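Local coordinates for membrane lipoprotein family protein (Aeropyrum pernix, PDB 4PEV), which binds adenosine and probably delivers it, as a membrane-anchored solute-binding lipoprotein, to an ABC transporter for uptake, at residues 189-192 with 197-200; 214-219 with 378-383; 225-230 with 237-242. All coordinates share one frame; numbering follows the deposited sequence.

Contact 1: residues 189-192 with 197-200. With ADN (adenosine), chain F.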
ATOM      1  N   ALA C 189      -0.072  -1.435  13.181  1.00 32.11           N
ATOM      2  CA  ALA C 189      -0.023  -0.693  11.931  1.00 32.74           C
ATOM      3  C   ALA C 189      -0.106   0.778  12.227  1.00 32.86           C
ATOM      4  O   ALA C 189      -0.915   1.189  13.051  1.00 32.71           O
ATOM      5  CB  ALA C 189      -1.167  -1.092  11.019  1.00 33.17           C
ATOM      6  N   VAL C 190       0.750   1.555  11.569  1.00 32.90           N
ATOM      7  CA  VAL C 190       0.679   3.000  11.620  1.00 32.46           C
ATOM      8  C   VAL C 190       0.093   3.417  10.291  1.00 32.11           C
ATOM      9  O   VAL C 190       0.702   3.173   9.242  1.00 30.96           O
ATOM     10  CB  VAL C 190       2.060   3.654  11.813  1.00 32.89           C
ATOM     11  CG1 VAL C 190       1.916   5.175  11.861  1.00 32.70           C
ATOM     12  CG2 VAL C 190       2.733   3.123  13.078  1.00 32.89           C
ATOM     13  N   ALA C 191      -1.091   4.028  10.347  1.00 31.29           N
ATOM     14  CA  ALA C 191      -1.859   4.337   9.150  1.00 31.00           C
ATOM     15  C   ALA C 191      -1.895   5.825   8.916  1.00 30.98           C
ATOM     16  O   ALA C 191      -1.640   6.611   9.832  1.00 30.43           O
ATOM     17  CB  ALA C 191      -3.271   3.799   9.280  1.00 31.26           C
ATOM     18  N   GLY C 192      -2.200   6.204   7.681  1.00 31.21           N
ATOM     19  CA  GLY C 192      -2.340   7.605   7.320  1.00 32.53           C
ATOM     20  C   GLY C 192      -3.748   8.078   7.598  1.00 33.41           C
ATOM     21  O   GLY C 192      -4.209   8.035   8.732  1.00 33.07           O
ATOM     22  N   PRO C 197      -9.561   3.236   0.999  1.00 30.47           N
ATOM     23  CA  PRO C 197      -8.530   2.219   0.731  1.00 30.52           C
ATOM     24  C   PRO C 197      -7.943   1.673   2.017  1.00 31.00           C
ATOM     25  O   PRO C 197      -7.737   0.462   2.140  1.00 31.78           O
ATOM     26  CB  PRO C 197      -7.469   2.971  -0.053  1.00 30.88           C
ATOM     27  CG  PRO C 197      -8.146   4.217  -0.548  1.00 31.09           C
ATOM     28  CD  PRO C 197      -9.181   4.556   0.475  1.00 30.80           C
ATOM     29  N   LEU C 198      -7.712   2.554   2.981  1.00 30.70           N
ATOM     30  CA  LEU C 198      -7.205   2.121   4.281  1.00 32.16           C
ATOM     31  C   LEU C 198      -8.219   1.326   5.089  1.00 34.07           C
ATOM     32  O   LEU C 198      -7.824   0.509   5.933  1.00 35.59           O
ATOM     33  CB  LEU C 198      -6.662   3.299   5.092  1.00 32.13           C
ATOM     34  CG  LEU C 198      -5.177   3.542   4.778  1.00 31.85           C
ATOM     35  CD1 LEU C 198      -4.923   3.866   3.313  1.00 30.61           C
ATOM     36  CD2 LEU C 198      -4.634   4.653   5.645  1.00 33.13           C
ATOM     37  N   TRP C 199      -9.513   1.540   4.838  1.00 34.31           N
ATOM     38  CA  TRP C 199     -10.524   0.669   5.423  1.00 33.61           C
ATOM     39  C   TRP C 199     -10.236  -0.758   4.958  1.00 33.79           C
ATOM     40  O   TRP C 199     -10.222  -1.692   5.756  1.00 34.28           O
ATOM     41  CB  TRP C 199     -11.931   1.047   4.999  1.00 34.06           C
ATOM     42  CG  TRP C 199     -12.372   2.423   5.353  1.00 35.55           C
ATOM     43  CD1 TRP C 199     -11.761   3.294   6.198  1.00 38.02           C
ATOM     44  CD2 TRP C 199     -13.564   3.075   4.895  1.00 37.77           C
ATOM     45  NE1 TRP C 199     -12.483   4.471   6.281  1.00 38.89           N
ATOM     46  CE2 TRP C 199     -13.598   4.360   5.492  1.00 39.12           C
ATOM     47  CE3 TRP C 199     -14.607   2.701   4.026  1.00 38.27           C
ATOM     48  CZ2 TRP C 199     -14.631   5.281   5.242  1.00 39.00           C
ATOM     49  CZ3 TRP C 199     -15.635   3.615   3.774  1.00 39.31           C
ATOM     50  CH2 TRP C 199     -15.635   4.894   4.382  1.00 39.06           C
ATOM     51  N   ARG C 200      -9.976  -0.918   3.667  1.00 32.09           N
ATOM     52  CA  ARG C 200      -9.706  -2.234   3.110  1.00 31.89           C
ATOM     53  C   ARG C 200      -8.432  -2.865   3.670  1.00 32.28           C
ATOM     54  O   ARG C 200      -8.403  -4.074   3.927  1.00 31.88           O
ATOM     55  CB  ARG C 200      -9.644  -2.167   1.586  1.00 32.14           C
ATOM     56  CG  ARG C 200     -10.967  -1.748   0.977  1.00 33.53           C
ATOM     57  CD  ARG C 200     -11.083  -2.069  -0.507  1.00 35.59           C
ATOM     58  NE  ARG C 200     -10.528  -1.019  -1.350  1.00 36.68           N
ATOM     59  CZ  ARG C 200     -11.067   0.181  -1.493  1.00 37.84           C
ATOM     60  NH1 ARG C 200     -12.178   0.500  -0.835  1.00 37.86           N
ATOM     61  NH2 ARG C 200     -10.490   1.071  -2.296  1.00 39.77           N
TER
HETATM   62  O5' ADN F 501       1.040   3.758   2.075  1.00 24.76           O
HETATM   63  C5' ADN F 501      -0.141   2.977   2.338  1.00 24.46           C
HETATM   64  C4' ADN F 501      -1.375   3.347   1.508  1.00 25.00           C
HETATM   65  O4' ADN F 501      -1.850   4.661   1.808  1.00 25.17           O
HETATM   66  C3' ADN F 501      -1.218   3.348  -0.010  1.00 25.42           C
HETATM   67  O3' ADN F 501      -1.284   2.029  -0.564  1.00 24.73           O
HETATM   68  C2' ADN F 501      -2.362   4.255  -0.449  1.00 25.15           C
HETATM   69  O2' ADN F 501      -3.623   3.576  -0.531  1.00 24.87           O
HETATM   70  C1' ADN F 501      -2.416   5.278   0.655  1.00 25.20           C
HETATM   71  N9  ADN F 501      -1.606   6.466   0.323  1.00 26.41           N
HETATM   72  C8  ADN F 501      -0.264   6.605   0.433  1.00 26.73           C
HETATM   73  N7  ADN F 501       0.136   7.847   0.050  1.00 27.31           N
HETATM   74  C5  ADN F 501      -0.982   8.515  -0.304  1.00 28.16           C
HETATM   75  C6  ADN F 501      -1.315   9.864  -0.810  1.00 28.08           C
HETATM   76  N6  ADN F 501      -0.335  10.763  -1.018  1.00 28.70           N
HETATM   77  N1  ADN F 501      -2.615  10.157  -1.065  1.00 28.31           N
HETATM   78  C2  ADN F 501      -3.609   9.263  -0.874  1.00 27.77           C
HETATM   79  N3  ADN F 501      -3.382   8.024  -0.421  1.00 28.04           N
HETATM   80  C4  ADN F 501      -2.123   7.599  -0.128  1.00 27.80           C
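Leu-198 carries the whole apolar contact with Ala-191 and Gly-192. Its two methyls serve two different partners. CD2 faces the end of strand 186-191 and lies 4.0 Å from CB of Ala-191. The same CD2 sits 3.5 Å from the backbone N of Gly-192, where the strand gives way to a loop. Gly-192, without a side chain, meets the leucine with its backbone. With chi2 at 60°, CD2 of Leu-198 is turned to the strand end and CD1 to the ribose.

The other group of contacts is with adenosine. CD1 of Leu-198 packs against the ribose, 3.5 Å from O4' of the nucleoside. Pro-197 adds a looser touch, with CB 3.9 Å from O2' of adenosine. These are contacts of shape. Asp-142, Gly-256, Asp-282 and Lys-299 hydrogen-bond the ligand. Replacing Leu-198 with an alanine here would probably open a gap between the strand end and the ribose, taking away the methyls that fill it.

Polar bonds lie beside the contact. Arg-200 makes a salt bridge through NE to Glu-159, and CA of Pro-197 lies over one face of its guanidinium, toward the rim. The contact is buried in a beta-alpha-beta unit made of strand 186-191, helix 196-214 and strand 222-226. Helix 159-181 meets Pro-197 and Arg-200, and strand 248-254 touches Leu-198.

Contact 2: residues 214-219 with 378-383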
ATOM      1  N   GLN C 214      -7.133 -18.094  15.012  1.00 45.91           N
ATOM      2  CA  GLN C 214      -8.098 -19.206  14.993  1.00 45.86           C
ATOM      3  C   GLN C 214      -7.506 -20.494  14.458  1.00 44.10           C
ATOM      4  O   GLN C 214      -7.696 -21.543  15.052  1.00 45.51           O
ATOM      5  CB  GLN C 214      -9.349 -18.847  14.210  1.00 47.51           C
ATOM      6  CG  GLN C 214     -10.263 -17.925  15.001  1.00 51.43           C
ATOM      7  CD  GLN C 214     -11.528 -17.556  14.252  1.00 55.67           C
ATOM      8  OE1 GLN C 214     -11.863 -18.165  13.226  1.00 57.67           O
ATOM      9  NE2 GLN C 214     -12.243 -16.548  14.763  1.00 54.20           N
ATOM     10  N   ALA C 215      -6.759 -20.422  13.365  1.00 43.28           N
ATOM     11  CA  ALA C 215      -6.117 -21.626  12.808  1.00 43.14           C
ATOM     12  C   ALA C 215      -4.970 -22.154  13.666  1.00 42.24           C
ATOM     13  O   ALA C 215      -4.327 -23.116  13.274  1.00 41.27           O
ATOM     14  CB  ALA C 215      -5.613 -21.365  11.388  1.00 42.97           C
HETATM   15  N   MSE C 216      -4.710 -21.533  14.817  1.00 42.19           N
HETATM   16  CA  MSE C 216      -3.483 -21.804  15.571  1.00 42.88           C
HETATM   17  C   MSE C 216      -3.600 -21.692  17.078  1.00 42.34           C
HETATM   18  O   MSE C 216      -2.622 -21.935  17.786  1.00 41.17           O
HETATM   19  CB  MSE C 216      -2.478 -20.781  15.044  1.00 46.38           C
HETATM   20  CG  MSE C 216      -1.041 -21.238  15.099  1.00 50.03           C
HETATM   21 SE   MSE C 216      -0.646 -22.266  13.463  1.00 58.59          SE
HETATM   22  CE  MSE C 216       0.964 -23.156  14.177  1.00 56.12           C
ATOM     23  N   GLY C 217      -4.777 -21.324  17.591  1.00 41.29           N
ATOM     24  CA  GLY C 217      -5.011 -21.252  19.034  1.00 39.81           C
ATOM     25  C   GLY C 217      -4.125 -20.245  19.736  1.00 40.66           C
ATOM     26  O   GLY C 217      -3.683 -20.472  20.852  1.00 40.59           O
ATOM     27  N   THR C 218      -3.845 -19.132  19.067  1.00 42.80           N
ATOM     28  CA  THR C 218      -3.046 -18.052  19.636  1.00 42.73           C
ATOM     29  C   THR C 218      -3.964 -16.869  19.816  1.00 43.20           C
ATOM     30  O   THR C 218      -5.028 -16.834  19.209  1.00 43.80           O
ATOM     31  CB  THR C 218      -1.897 -17.672  18.697  1.00 44.16           C
ATOM     32  OG1 THR C 218      -2.383 -17.585  17.349  1.00 44.03           O
ATOM     33  CG2 THR C 218      -0.805 -18.726  18.762  1.00 44.59           C
ATOM     34  N   ASP C 219      -3.583 -15.917  20.660  1.00 44.21           N
ATOM     35  CA  ASP C 219      -4.402 -14.720  20.848  1.00 44.69           C
ATOM     36  C   ASP C 219      -3.548 -13.473  20.657  1.00 41.79           C
ATOM     37  O   ASP C 219      -3.406 -12.653  21.570  1.00 42.32           O
ATOM     38  CB  ASP C 219      -5.105 -14.728  22.217  1.00 47.91           C
ATOM     39  CG  ASP C 219      -6.139 -13.576  22.374  1.00 54.83           C
ATOM     40  OD1 ASP C 219      -6.682 -13.052  21.368  1.00 53.35           O
ATOM     41  OD2 ASP C 219      -6.413 -13.180  23.527  1.00 64.46           O
ATOM     42  N   TRP C 378       3.761 -19.635   6.442  1.00 39.62           N
ATOM     43  CA  TRP C 378       3.747 -19.794   4.977  1.00 39.51           C
ATOM     44  C   TRP C 378       2.663 -20.716   4.453  1.00 39.34           C
ATOM     45  O   TRP C 378       2.131 -20.507   3.361  1.00 40.62           O
ATOM     46  CB  TRP C 378       5.098 -20.322   4.493  1.00 40.31           C
ATOM     47  CG  TRP C 378       6.196 -19.320   4.623  1.00 41.92           C
ATOM     48  CD1 TRP C 378       7.370 -19.458   5.315  1.00 41.26           C
ATOM     49  CD2 TRP C 378       6.212 -18.006   4.058  1.00 44.15           C
ATOM     50  NE1 TRP C 378       8.121 -18.312   5.203  1.00 42.20           N
ATOM     51  CE2 TRP C 378       7.433 -17.404   4.438  1.00 44.59           C
ATOM     52  CE3 TRP C 378       5.307 -17.274   3.263  1.00 44.58           C
ATOM     53  CZ2 TRP C 378       7.777 -16.100   4.049  1.00 46.86           C
ATOM     54  CZ3 TRP C 378       5.646 -15.985   2.877  1.00 44.96           C
ATOM     55  CH2 TRP C 378       6.870 -15.408   3.273  1.00 46.68           C
ATOM     56  N   ARG C 379       2.376 -21.752   5.233  1.00 40.35           N
ATOM     57  CA  ARG C 379       1.349 -22.736   4.934  1.00 41.56           C
ATOM     58  C   ARG C 379       0.011 -22.003   4.951  1.00 39.19           C
ATOM     59  O   ARG C 379      -0.764 -22.093   4.003  1.00 38.88           O
ATOM     60  CB  ARG C 379       1.410 -23.853   5.999  1.00 45.62           C
ATOM     61  CG  ARG C 379       0.787 -25.204   5.664  1.00 48.19           C
ATOM     62  CD  ARG C 379       0.531 -26.033   6.934  1.00 50.02           C
ATOM     63  NE  ARG C 379      -0.729 -25.644   7.607  1.00 51.72           N
ATOM     64  CZ  ARG C 379      -0.874 -25.282   8.894  1.00 51.96           C
ATOM     65  NH1 ARG C 379       0.150 -25.258   9.744  1.00 50.66           N
ATOM     66  NH2 ARG C 379      -2.083 -24.954   9.351  1.00 51.97           N
ATOM     67  N   LEU C 380      -0.229 -21.240   6.014  1.00 38.61           N
ATOM     68  CA  LEU C 380      -1.439 -20.410   6.132  1.00 39.56           C
ATOM     69  C   LEU C 380      -1.543 -19.282   5.097  1.00 40.45           C
ATOM     70  O   LEU C 380      -2.640 -19.007   4.612  1.00 41.29           O
ATOM     71  CB  LEU C 380      -1.549 -19.812   7.530  1.00 39.60           C
ATOM     72  CG  LEU C 380      -1.813 -20.844   8.624  1.00 41.45           C
ATOM     73  CD1 LEU C 380      -1.572 -20.244  10.003  1.00 41.82           C
ATOM     74  CD2 LEU C 380      -3.224 -21.412   8.507  1.00 42.43           C
ATOM     75  N   VAL C 381      -0.424 -18.614   4.785  1.00 40.75           N
ATOM     76  CA  VAL C 381      -0.373 -17.643   3.674  1.00 39.65           C
ATOM     77  C   VAL C 381      -0.904 -18.298   2.420  1.00 39.41           C
ATOM     78  O   VAL C 381      -1.855 -17.819   1.829  1.00 36.49           O
ATOM     79  CB  VAL C 381       1.066 -17.139   3.381  1.00 39.93           C
ATOM     80  CG1 VAL C 381       1.150 -16.461   2.014  1.00 38.30           C
ATOM     81  CG2 VAL C 381       1.543 -16.188   4.478  1.00 39.58           C
ATOM     82  N   GLU C 382      -0.275 -19.406   2.038  1.00 43.22           N
ATOM     83  CA  GLU C 382      -0.632 -20.153   0.833  1.00 45.08           C
ATOM     84  C   GLU C 382      -2.094 -20.651   0.838  1.00 41.07           C
ATOM     85  O   GLU C 382      -2.764 -20.635  -0.186  1.00 37.64           O
ATOM     86  CB  GLU C 382       0.352 -21.318   0.643  1.00 49.73           C
ATOM     87  CG  GLU C 382       0.182 -22.091  -0.661  1.00 57.39           C
ATOM     88  CD  GLU C 382       0.104 -21.188  -1.889  1.00 64.41           C
ATOM     89  OE1 GLU C 382       1.107 -20.502  -2.194  1.00 65.92           O
ATOM     90  OE2 GLU C 382      -0.966 -21.159  -2.551  1.00 70.95           O
ATOM     91  N   GLU C 383      -2.583 -21.063   1.997  1.00 39.51           N
ATOM     92  CA  GLU C 383      -3.942 -21.564   2.109  1.00 41.03           C
ATOM     93  C   GLU C 383      -4.957 -20.447   1.988  1.00 43.20           C
ATOM     94  O   GLU C 383      -6.105 -20.714   1.683  1.00 48.59           O
ATOM     95  CB  GLU C 383      -4.118 -22.327   3.433  1.00 43.68           C
ATOM     96  CG  GLU C 383      -5.543 -22.487   3.980  1.00 44.95           C
ATOM     97  CD  GLU C 383      -5.545 -23.124   5.375  1.00 46.71           C
ATOM     98  OE1 GLU C 383      -4.941 -24.218   5.520  1.00 44.73           O
ATOM     99  OE2 GLU C 383      -6.124 -22.528   6.328  1.00 44.71           O
TER
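The backbone N of Glu-383 bonds to O of Arg-379 at 2.9 Å, a regular helical turn in the helix that presents Leu-380 to Ala-215 and Met-216. This is helix-to-loop packing in a type 1 periplasmic-binding-protein fold. Segment 214-219 runs from the end of helix 196-214 into the connection to strand 222-226. Helix 375-389 comes much later in the chain and lies against it.

The contact itself is apolar and small, about 142 Å² in all. Leu-380 is the buried member, and it also touches Tyr-211, Tyr-212 and Ile-168. Ala-215 is exposed and Met-216 partly so. The leucine therefore closes the inner side of a surface patch.

Polar groups sit around this patch. Glu-383 OE2 is hydrogen-bonded to Tyr-211 OH, which ties the late helix to helix 196-214. Arg-379 forms a salt bridge with Asp-376 of its own helix.

The two branches of Leu-380 have separate partners. CD2 meets CB of Ala-215 at 3.7 Å. Met-216, modelled as selenomethionine, bends at its second torsion (chi2 86°) and turns its chain toward the helix. The two chains run at a slant to each other, and SE of Met-216 comes to 4.1 Å from CD1 of Leu-380.

Contact 3: residues 225-230 with 237-242. With ADN (adenosine), chain F.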
ATOM      1  N   THR C 225      -3.482   2.317  14.302  1.00 30.18           N
ATOM      2  CA  THR C 225      -3.541   3.750  14.554  1.00 29.19           C
ATOM      3  C   THR C 225      -3.543   4.589  13.270  1.00 28.74           C
ATOM      4  O   THR C 225      -2.563   4.593  12.502  1.00 28.45           O
ATOM      5  CB  THR C 225      -2.361   4.193  15.432  1.00 29.39           C
ATOM      6  OG1 THR C 225      -2.250   3.300  16.543  1.00 30.67           O
ATOM      7  CG2 THR C 225      -2.563   5.629  15.937  1.00 28.89           C
ATOM      8  N   TYR C 226      -4.649   5.300  13.047  1.00 28.06           N
ATOM      9  CA  TYR C 226      -4.676   6.395  12.089  1.00 26.19           C
ATOM     10  C   TYR C 226      -3.903   7.582  12.657  1.00 26.17           C
ATOM     11  O   TYR C 226      -4.188   8.034  13.758  1.00 25.17           O
ATOM     12  CB  TYR C 226      -6.102   6.811  11.793  1.00 25.49           C
ATOM     13  CG  TYR C 226      -6.836   5.815  10.944  1.00 26.41           C
ATOM     14  CD1 TYR C 226      -6.442   5.575   9.620  1.00 27.01           C
ATOM     15  CD2 TYR C 226      -7.921   5.108  11.449  1.00 25.86           C
ATOM     16  CE1 TYR C 226      -7.116   4.666   8.824  1.00 27.14           C
ATOM     17  CE2 TYR C 226      -8.597   4.195  10.671  1.00 26.98           C
ATOM     18  CZ  TYR C 226      -8.198   3.970   9.360  1.00 28.45           C
ATOM     19  OH  TYR C 226      -8.887   3.049   8.588  1.00 30.70           O
ATOM     20  N   THR C 227      -2.906   8.050  11.908  1.00 27.01           N
ATOM     21  CA  THR C 227      -2.189   9.284  12.217  1.00 27.86           C
ATOM     22  C   THR C 227      -2.904  10.475  11.603  1.00 28.50           C
ATOM     23  O   THR C 227      -2.790  11.592  12.099  1.00 29.55           O
ATOM     24  CB  THR C 227      -0.776   9.294  11.623  1.00 27.51           C
ATOM     25  OG1 THR C 227      -0.869   9.273  10.190  1.00 27.58           O
ATOM     26  CG2 THR C 227       0.029   8.112  12.126  1.00 27.59           C
ATOM     27  N   GLY C 228      -3.600  10.240  10.500  1.00 29.35           N
ATOM     28  CA  GLY C 228      -4.396  11.276   9.859  1.00 31.50           C
ATOM     29  C   GLY C 228      -3.682  11.981   8.721  1.00 33.27           C
ATOM     30  O   GLY C 228      -4.273  12.801   8.015  1.00 34.01           O
ATOM     31  N   ARG C 229      -2.407  11.673   8.535  1.00 35.39           N
ATOM     32  CA  ARG C 229      -1.624  12.325   7.509  1.00 35.51           C
ATOM     33  C   ARG C 229      -0.865  11.257   6.727  1.00 33.78           C
ATOM     34  O   ARG C 229      -0.626  10.166   7.237  1.00 33.30           O
ATOM     35  CB  ARG C 229      -0.729  13.389   8.168  1.00 39.30           C
ATOM     36  CG  ARG C 229      -1.543  14.622   8.607  1.00 43.23           C
ATOM     37  CD  ARG C 229      -0.834  15.660   9.482  1.00 46.97           C
ATOM     38  NE  ARG C 229       0.401  16.188   8.888  1.00 51.89           N
ATOM     39  CZ  ARG C 229       0.470  17.011   7.837  1.00 53.29           C
ATOM     40  NH1 ARG C 229      -0.628  17.437   7.226  1.00 57.99           N
ATOM     41  NH2 ARG C 229       1.655  17.415   7.385  1.00 52.44           N
ATOM     42  N   PHE C 230      -0.558  11.545   5.467  1.00 32.98           N
ATOM     43  CA  PHE C 230       0.279  10.663   4.633  1.00 31.45           C
ATOM     44  C   PHE C 230       1.678  11.222   4.406  1.00 31.25           C
ATOM     45  O   PHE C 230       2.516  10.562   3.813  1.00 31.48           O
ATOM     46  CB  PHE C 230      -0.349  10.473   3.269  1.00 31.32           C
ATOM     47  CG  PHE C 230      -1.437   9.456   3.240  1.00 32.34           C
ATOM     48  CD1 PHE C 230      -1.168   8.132   3.546  1.00 32.52           C
ATOM     49  CD2 PHE C 230      -2.731   9.809   2.856  1.00 31.88           C
ATOM     50  CE1 PHE C 230      -2.173   7.179   3.498  1.00 32.10           C
ATOM     51  CE2 PHE C 230      -3.734   8.862   2.815  1.00 31.43           C
ATOM     52  CZ  PHE C 230      -3.455   7.545   3.131  1.00 31.14           C
ATOM     53  N   LYS C 237       6.883   8.522  13.459  1.00 31.40           N
ATOM     54  CA  LYS C 237       7.844   8.027  14.443  1.00 32.61           C
ATOM     55  C   LYS C 237       7.285   8.077  15.865  1.00 31.81           C
ATOM     56  O   LYS C 237       7.398   7.099  16.588  1.00 32.55           O
ATOM     57  CB  LYS C 237       9.163   8.802  14.358  1.00 35.23           C
ATOM     58  CG  LYS C 237      10.309   8.132  15.114  1.00 39.39           C
ATOM     59  CD  LYS C 237      11.573   8.993  15.230  1.00 42.31           C
ATOM     60  CE  LYS C 237      12.178   9.306  13.862  1.00 46.83           C
ATOM     61  NZ  LYS C 237      13.673   9.187  13.868  1.00 49.14           N
ATOM     62  N   THR C 238       6.685   9.196  16.271  1.00 31.17           N
ATOM     63  CA  THR C 238       6.136   9.301  17.632  1.00 31.24           C
ATOM     64  C   THR C 238       5.014   8.302  17.841  1.00 30.64           C
ATOM     65  O   THR C 238       4.920   7.693  18.905  1.00 32.61           O
ATOM     66  CB  THR C 238       5.590  10.702  17.996  1.00 31.03           C
ATOM     67  OG1 THR C 238       4.525  11.059  17.106  1.00 33.97           O
ATOM     68  CG2 THR C 238       6.673  11.745  17.939  1.00 30.38           C
ATOM     69  N   THR C 239       4.159   8.138  16.840  1.00 29.48           N
ATOM     70  CA  THR C 239       3.096   7.148  16.939  1.00 29.83           C
ATOM     71  C   THR C 239       3.684   5.775  17.247  1.00 30.46           C
ATOM     72  O   THR C 239       3.226   5.103  18.169  1.00 31.90           O
ATOM     73  CB  THR C 239       2.261   7.047  15.650  1.00 29.50           C
ATOM     74  OG1 THR C 239       1.771   8.342  15.292  1.00 28.71           O
ATOM     75  CG2 THR C 239       1.081   6.084  15.847  1.00 29.42           C
ATOM     76  N   ALA C 240       4.712   5.390  16.484  1.00 30.91           N
ATOM     77  CA  ALA C 240       5.379   4.093  16.630  1.00 30.67           C
ATOM     78  C   ALA C 240       6.050   3.926  17.975  1.00 32.70           C
ATOM     79  O   ALA C 240       5.998   2.847  18.540  1.00 34.13           O
ATOM     80  CB  ALA C 240       6.395   3.881  15.523  1.00 29.42           C
ATOM     81  N   GLU C 241       6.683   4.980  18.487  1.00 35.71           N
ATOM     82  CA  GLU C 241       7.354   4.915  19.795  1.00 37.07           C
ATOM     83  C   GLU C 241       6.386   4.663  20.940  1.00 36.78           C
ATOM     84  O   GLU C 241       6.715   3.950  21.888  1.00 34.76           O
ATOM     85  CB  GLU C 241       8.097   6.207  20.089  1.00 39.94           C
ATOM     86  CG  GLU C 241       9.392   6.382  19.328  1.00 43.10           C
ATOM     87  CD  GLU C 241       9.889   7.820  19.357  1.00 47.12           C
ATOM     88  OE1 GLU C 241       9.249   8.684  20.007  1.00 48.46           O
ATOM     89  OE2 GLU C 241      10.924   8.088  18.707  1.00 50.25           O
ATOM     90  N   GLN C 242       5.210   5.286  20.866  1.00 38.83           N
ATOM     91  CA  GLN C 242       4.138   5.009  21.813  1.00 41.40           C
ATOM     92  C   GLN C 242       3.765   3.550  21.745  1.00 39.87           C
ATOM     93  O   GLN C 242       3.748   2.873  22.772  1.00 42.01           O
ATOM     94  CB  GLN C 242       2.904   5.866  21.539  1.00 46.65           C
ATOM     95  CG  GLN C 242       2.626   6.877  22.639  1.00 52.29           C
ATOM     96  CD  GLN C 242       1.922   8.123  22.131  1.00 58.30           C
ATOM     97  OE1 GLN C 242       0.834   8.478  22.600  1.00 62.38           O
ATOM     98  NE2 GLN C 242       2.542   8.800  21.167  1.00 58.57           N
TER
HETATM   99  O5' ADN F 501       1.040   3.758   2.075  1.00 24.76           O
HETATM  100  C5' ADN F 501      -0.141   2.977   2.338  1.00 24.46           C
HETATM  101  C4' ADN F 501      -1.375   3.347   1.508  1.00 25.00           C
HETATM  102  O4' ADN F 501      -1.850   4.661   1.808  1.00 25.17           O
HETATM  103  C3' ADN F 501      -1.218   3.348  -0.010  1.00 25.42           C
HETATM  104  O3' ADN F 501      -1.284   2.029  -0.564  1.00 24.73           O
HETATM  105  C2' ADN F 501      -2.362   4.255  -0.449  1.00 25.15           C
HETATM  106  O2' ADN F 501      -3.623   3.576  -0.531  1.00 24.87           O
HETATM  107  C1' ADN F 501      -2.416   5.278   0.655  1.00 25.20           C
HETATM  108  N9  ADN F 501      -1.606   6.466   0.323  1.00 26.41           N
HETATM  109  C8  ADN F 501      -0.264   6.605   0.433  1.00 26.73           C
HETATM  110  N7  ADN F 501       0.136   7.847   0.050  1.00 27.31           N
HETATM  111  C5  ADN F 501      -0.982   8.515  -0.304  1.00 28.16           C
HETATM  112  C6  ADN F 501      -1.315   9.864  -0.810  1.00 28.08           C
HETATM  113  N6  ADN F 501      -0.335  10.763  -1.018  1.00 28.70           N
HETATM  114  N1  ADN F 501      -2.615  10.157  -1.065  1.00 28.31           N
HETATM  115  C2  ADN F 501      -3.609   9.263  -0.874  1.00 27.77           C
HETATM  116  N3  ADN F 501      -3.382   8.024  -0.421  1.00 28.04           N
HETATM  117  C4  ADN F 501      -2.123   7.599  -0.128  1.00 27.80           C
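Thr-239 meets Thr-225 and Thr-227 with two different branches. Its CB points at the strand end and forks there. The methyl CG2 of Thr-239 goes to Thr-225, where it lies 3.7 Å from CG2 and 3.9 Å from CB. These two side chains meet tip to tip. The other branch, OG1 of Thr-239, stands opposite the carbonyl carbon (chi1 -54°), which lets it bond back to the carbonyl O of Leu-235 in its own helix. The same OG1 lies 3.6 Å from CG2 of Thr-227, and these two chains cross at about a right angle. The contact is thus van der Waals packing, methyl on methyl at Thr-225 and hydroxyl oxygen on methyl at Thr-227, with the Thr-239 hydroxyl satisfied inside the helix.

Thr-227 also keeps its polar end away from the helix. OG1 accepts from N of Arg-229 at 3.3 Å, and the bond is nearly straight at 172°. This is an ST turn. OG1 also donates to the carbonyl O of Ala-191 on the neighbouring strand. At its backbone angles Gly-228 has no room for a side chain, which would press on the carbonyl O of Thr-227.

The turn leads to Phe-230, a binding residue for adenosine. The base lies nearly parallel over one ring face, with adenosine C4 3.4 Å above the plane of Phe-230 and over its centre.

Strand 222-226 is an outermost strand of the mixed sheet, beside strand 186-191. Helix 233-245 packs on its end, and Lys-237 and Ala-240 of that helix touch helix 258-271.

In the fold
Along the chain contact 1 comes first. Segment 214-219 of contact 2 follows, then all of contact 3, and helix 375-389 closes contact 2 last. Contacts 1 and 3 have centres about 11 Å apart and share the mixed sheet, where strands 186-191 and 222-226 are neighbours. They touch directly: Ala-191 N probably bonds to Thr-225 O at 2.7 Å. Both reach adenosine: the start of helix 196-214 meets the sugar, and the loop after strand 222-226 meets the base. Contact 2 lies away from the pocket, its centre about 22 Å from that of contact 1 and 28 Å from that of contact 3. Helix 196-214 links it to contact 1.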